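Local structure of poly-gamma-glutamate hydrolase (Bacillus phage phiNIT1, 3A9L) at the interface of chains A and B. The protein is a zinc peptidase that hydrolyses the gamma-glutamyl linkages of bacterial poly-gamma-glutamate. Sequence-based numbering; all coordinates share one arbitrary frame. Chains: chain A/B, Poly-gamma-glutamate hydrolase.

The interface of chains A and B. Residues chain A 91, 95; chain B 14, 87-88.
The thiol sulfur of A:Cys91 meets the pyrrolidine ring of B:Pro87 in an apolar contact, SG to the ring carbon CG at 4.0 Å, an ordinary van der Waals spacing. A chi1 of -170° swings the sulfur away from its own backbone nitrogen and out towards chain B. From there it faces the CB–CG side of the proline ring. A short, weakly polar side chain suits this place, because it probably allows the two helices to approach closely, and the compact ring offers a rigid hydrocarbon surface. B:Met88 adds a looser neighbour: its CG methylene borders the sulfur on another flank, 4.5 Å from A:Cys91 SG, with the thioether beyond it.

The charged pair is more distant. The CE methylene of A:Lys95 comes nearest B:Glu14, 4.4 Å from OE1, while NZ is turned away at 5.2 Å from that oxygen, so no salt bridge forms. Within chain A, the ammonium NZ instead lies 3.1 Å from A:Cys91 SG, linking the charged pair to the sulfur contact. The long chains reach the rim from both sides, and their opposite charges may favour the approach without a direct bond.

Together the five residues hide 96 Å² of surface, a small patch of a two-fold symmetric interface whose biological role the structure alone does not establish. Helix 87-94 contributes from both chains, its first turn in B facing A:Cys91 in A, while A:Lys95 directly follows that helix and B:Glu14 belongs to helix 10-16.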
ATOM      1  N   CYS A  91      -2.875  -2.824  12.495  1.00 18.30           N
ATOM      2  CA  CYS A  91      -3.219  -4.116  11.933  1.00 19.44           C
ATOM      3  C   CYS A  91      -1.933  -4.736  11.339  1.00 18.85           C
ATOM      4  O   CYS A  91      -1.588  -5.864  11.638  1.00 20.37           O
ATOM      5  CB  CYS A  91      -4.358  -3.971  10.924  1.00 18.37           C
ATOM      6  SG  CYS A  91      -5.066  -5.511  10.368  1.00 27.75           S
ATOM      7  N   LYS A  95       0.515  -8.323  12.493  1.00 22.93           N
ATOM      8  CA  LYS A  95       0.635  -9.430  11.527  1.00 23.61           C
ATOM      9  C   LYS A  95       2.097  -9.797  11.201  1.00 23.60           C
ATOM     10  O   LYS A  95       2.385 -10.677  10.371  1.00 24.37           O
ATOM     11  CB  LYS A  95      -0.149  -9.085  10.252  1.00 24.25           C
ATOM     12  CG  LYS A  95      -1.638  -8.803  10.451  1.00 24.75           C
ATOM     13  CD  LYS A  95      -2.350  -9.948  11.168  1.00 27.97           C
ATOM     14  CE  LYS A  95      -3.873  -9.857  10.994  1.00 26.18           C
ATOM     15  NZ  LYS A  95      -4.383  -8.466  11.127  1.00 26.83           N
TER
ATOM     16  N   GLU B  14      -5.923 -16.690   5.304  1.00 24.85           N
ATOM     17  CA  GLU B  14      -4.738 -16.125   5.990  1.00 25.39           C
ATOM     18  C   GLU B  14      -4.157 -17.098   7.029  1.00 25.55           C
ATOM     19  O   GLU B  14      -2.928 -17.272   7.116  1.00 26.32           O
ATOM     20  CB  GLU B  14      -5.023 -14.724   6.585  1.00 23.49           C
ATOM     21  CG  GLU B  14      -5.178 -13.600   5.526  1.00 25.58           C
ATOM     22  CD  GLU B  14      -5.005 -12.157   6.055  1.00 27.33           C
ATOM     23  OE1 GLU B  14      -4.773 -11.946   7.263  1.00 26.98           O
ATOM     24  OE2 GLU B  14      -5.090 -11.206   5.233  1.00 27.41           O
ATOM     25  N   PRO B  87      -9.421  -7.093   6.619  1.00 19.10           N
ATOM     26  CA  PRO B  87      -9.784  -5.900   7.403  1.00 19.00           C
ATOM     27  C   PRO B  87      -9.197  -4.583   6.881  1.00 19.00           C
ATOM     28  O   PRO B  87      -9.803  -3.536   7.135  1.00 18.97           O
ATOM     29  CB  PRO B  87      -9.218  -6.201   8.807  1.00 19.84           C
ATOM     30  CG  PRO B  87      -8.150  -7.287   8.574  1.00 19.62           C
ATOM     31  CD  PRO B  87      -8.754  -8.113   7.462  1.00 19.39           C
ATOM     32  N   MET B  88      -8.047  -4.610   6.191  1.00 18.71           N
ATOM     33  CA  MET B  88      -7.509  -3.361   5.626  1.00 19.04           C
ATOM     34  C   MET B  88      -8.412  -2.829   4.501  1.00 18.55           C
ATOM     35  O   MET B  88      -8.717  -1.637   4.449  1.00 19.41           O
ATOM     36  CB  MET B  88      -6.062  -3.494   5.163  1.00 18.31           C
ATOM     37  CG  MET B  88      -5.096  -3.617   6.301  1.00 18.93           C
ATOM     38  SD  MET B  88      -3.357  -3.454   5.834  1.00 21.48           S
ATOM     39  CE  MET B  88      -3.181  -4.496   4.374  1.00 19.25           C
TER